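Long-range contact in methanol--corrinoid protein co-methyltransferase (Methanosarcina barkeri, PDB 2I2X), which transfers the methyl group of methanol to the cob(I)amide cofactor of its corrinoid partner protein MtaC in methanogenesis: residues A[284-290]-A[307-313]. Coordinates in Å, arbitrary orientation, origin at the centre of the assembly. Residues are numbered along the deposited sequence.
Sequences MTMEGKT and CDCWSNE. With K (potassium ion), chain S.
Two acidic side chains, Glu-287 and Glu-313, meet beside a potassium ion, with OE1 of Glu-287 modelled 2.4 Å from OE2 of Glu-313. Glu-287 OE2 is also held by His-295, while Glu-313 OE1 reaches the potassium at 3.2 Å, sharing it with Glu-86 and Glu-164 near the zinc. Strands 285-287 and 309-311 run parallel, short axes 4.6 Å apart at 33°, with Thr-285 opposite Cys-309 and Met-286 opposite Trp-310. Met-286 N donates to Cys-309 O (2.9 Å) and Ser-311 N to Met-286 O (2.9 Å); Met-284 O accepts from Asp-308 N (2.8 Å) and Cys-309 N (3.2 Å). Met-284 N donates a hydrogen bond to Asp-308 OD2 (2.9 Å), also paired with Lys-277. These are neighbouring strands of the TIM barrel, whose C-terminal strand ends carry the metal site. On one face Thr-285 OG1, bonded to Glu-42, lies 3.2 Å from Cys-309 CB; on the other, apolar Met-286 CG packs 3.5 Å from Cys-307 CB. There Trp-310 (chi1 t) directs its indole over residues 286-289, CH2 3.3 Å from Gly-288 N, where a side chain would crowd the ring; its NE1 bonds Asp-336. One water accepts from Gly-288 N (2.7 Å) and donates to Ser-311 O (2.7 Å). Ser-311 OG takes Glu-313 N (2.8 Å) in an ST turn.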
loop_
_atom_site.group_PDB
_atom_site.type_symbol
_atom_site.label_atom_id
_atom_site.label_comp_id
_atom_site.label_asym_id
_atom_site.label_seq_id
_atom_site.Cartn_x
_atom_site.Cartn_y
_atom_site.Cartn_z
ATOM N N MET A 284 16.340 7.643 -15.486
ATOM C CA MET A 284 16.275 6.400 -14.709
ATOM C C MET A 284 15.009 6.352 -13.852
ATOM O O MET A 284 14.602 7.352 -13.274
ATOM C CB MET A 284 17.482 6.271 -13.794
ATOM C CG MET A 284 18.829 6.311 -14.499
ATOM S SD MET A 284 19.208 4.806 -15.451
ATOM C CE MET A 284 20.083 5.534 -16.845
ATOM N N THR A 285 14.389 5.176 -13.780
ATOM C CA THR A 285 13.386 4.926 -12.774
ATOM C C THR A 285 14.030 4.529 -11.451
ATOM O O THR A 285 15.072 3.860 -11.432
ATOM C CB THR A 285 12.450 3.832 -13.234
ATOM O OG1 THR A 285 11.968 4.184 -14.528
ATOM C CG2 THR A 285 11.278 3.707 -12.304
ATOM N N MET A 286 13.403 4.932 -10.343
ATOM C CA MET A 286 13.856 4.504 -9.007
ATOM C C MET A 286 12.669 3.978 -8.207
ATOM O O MET A 286 11.509 4.123 -8.642
ATOM C CB MET A 286 14.552 5.645 -8.266
ATOM C CG MET A 286 15.669 6.334 -9.058
ATOM S SD MET A 286 17.180 5.354 -9.328
ATOM C CE MET A 286 17.919 5.239 -7.675
ATOM N N GLU A 287 12.950 3.375 -7.049
ATOM C CA GLU A 287 11.921 2.888 -6.132
ATOM C C GLU A 287 12.444 2.995 -4.714
ATOM O O GLU A 287 13.625 2.727 -4.457
ATOM C CB GLU A 287 11.579 1.428 -6.414
ATOM C CG GLU A 287 12.741 0.468 -6.187
ATOM C CD GLU A 287 12.474 -0.905 -6.765
ATOM O OE1 GLU A 287 11.949 -0.972 -7.890
ATOM O OE2 GLU A 287 12.752 -1.916 -6.091
ATOM N N GLY A 288 11.568 3.364 -3.787
ATOM C CA GLY A 288 11.960 3.481 -2.401
ATOM C C GLY A 288 10.765 3.415 -1.481
ATOM O O GLY A 288 10.055 2.417 -1.431
ATOM N N LYS A 289 10.516 4.509 -0.786
ATOM C CA LYS A 289 9.457 4.545 0.219
ATOM C C LYS A 289 8.085 4.054 -0.276
ATOM O O LYS A 289 7.293 3.560 0.537
ATOM C CB LYS A 289 9.340 5.947 0.813
ATOM C CG LYS A 289 8.637 6.951 -0.057
ATOM C CD LYS A 289 8.250 8.131 0.770
ATOM C CE LYS A 289 8.047 9.382 -0.057
ATOM N NZ LYS A 289 7.970 10.582 0.861
ATOM N N THR A 290 7.806 4.229 -1.574
ATOM C CA THR A 290 6.538 3.849 -2.166
ATOM C C THR A 290 6.637 2.526 -2.952
ATOM O O THR A 290 5.806 2.225 -3.830
ATOM C CB THR A 290 5.931 4.981 -3.002
ATOM O OG1 THR A 290 5.960 6.186 -2.238
ATOM C CG2 THR A 290 4.440 4.683 -3.356
ATOM N N CYS A 307 15.464 10.853 -9.505
ATOM C CA CYS A 307 14.731 9.918 -10.336
ATOM C C CYS A 307 14.048 10.629 -11.499
ATOM O O CYS A 307 13.795 11.808 -11.430
ATOM C CB CYS A 307 13.689 9.164 -9.518
ATOM S SG CYS A 307 12.341 10.217 -8.908
ATOM N N ASP A 308 13.740 9.890 -12.559
ATOM C CA ASP A 308 12.912 10.402 -13.635
ATOM C C ASP A 308 11.555 9.728 -13.590
ATOM O O ASP A 308 10.519 10.374 -13.838
ATOM C CB ASP A 308 13.595 10.225 -14.987
ATOM C CG ASP A 308 14.934 10.978 -15.053
ATOM O OD1 ASP A 308 14.931 12.173 -15.457
ATOM O OD2 ASP A 308 15.982 10.388 -14.666
ATOM N N CYS A 309 11.551 8.435 -13.264
ATOM C CA CYS A 309 10.298 7.708 -13.015
ATOM C C CYS A 309 10.350 7.088 -11.631
ATOM O O CYS A 309 11.433 6.864 -11.090
ATOM C CB CYS A 309 10.018 6.681 -14.115
ATOM S SG CYS A 309 10.312 7.391 -15.774
ATOM N N TRP A 310 9.184 6.842 -11.051
ATOM C CA TRP A 310 9.080 6.488 -9.637
ATOM C C TRP A 310 8.134 5.316 -9.553
ATOM O O TRP A 310 6.971 5.415 -9.974
ATOM C CB TRP A 310 8.564 7.683 -8.868
ATOM C CG TRP A 310 8.433 7.573 -7.369
ATOM C CD1 TRP A 310 7.322 7.898 -6.633
ATOM C CD2 TRP A 310 9.439 7.182 -6.427
ATOM N NE1 TRP A 310 7.567 7.719 -5.294
ATOM C CE2 TRP A 310 8.862 7.293 -5.132
ATOM C CE3 TRP A 310 10.770 6.752 -6.542
ATOM C CZ2 TRP A 310 9.570 6.983 -3.953
ATOM C CZ3 TRP A 310 11.480 6.447 -5.370
ATOM C CH2 TRP A 310 10.871 6.564 -4.088
ATOM N N SER A 311 8.668 4.199 -9.047
ATOM C CA SER A 311 7.988 2.926 -9.058
ATOM C C SER A 311 7.681 2.301 -7.663
ATOM O O SER A 311 8.350 2.612 -6.680
ATOM C CB SER A 311 8.834 1.972 -9.896
ATOM O OG SER A 311 8.506 0.614 -9.643
ATOM N N ASN A 312 6.684 1.408 -7.620
ATOM C CA ASN A 312 6.319 0.638 -6.411
ATOM C C ASN A 312 6.883 -0.770 -6.445
ATOM O O ASN A 312 6.544 -1.602 -5.585
ATOM C CB ASN A 312 4.789 0.503 -6.300
ATOM C CG ASN A 312 4.225 -0.369 -7.404
ATOM O OD1 ASN A 312 4.483 -0.107 -8.569
ATOM N ND2 ASN A 312 3.495 -1.436 -7.045
ATOM N N GLU A 313 7.698 -1.044 -7.478
ATOM C CA GLU A 313 8.470 -2.288 -7.641
ATOM C C GLU A 313 7.573 -3.446 -8.029
ATOM O O GLU A 313 7.697 -4.003 -9.113
ATOM C CB GLU A 313 9.303 -2.608 -6.394
ATOM C CG GLU A 313 10.005 -3.963 -6.400
ATOM C CD GLU A 313 10.951 -4.180 -7.592
ATOM O OE1 GLU A 313 11.347 -5.352 -7.800
ATOM O OE2 GLU A 313 11.307 -3.205 -8.313
HETATM K K K S . 11.607 -6.894 -10.543
HETATM O O HOH W 1 9.028 3.905 -4.459
#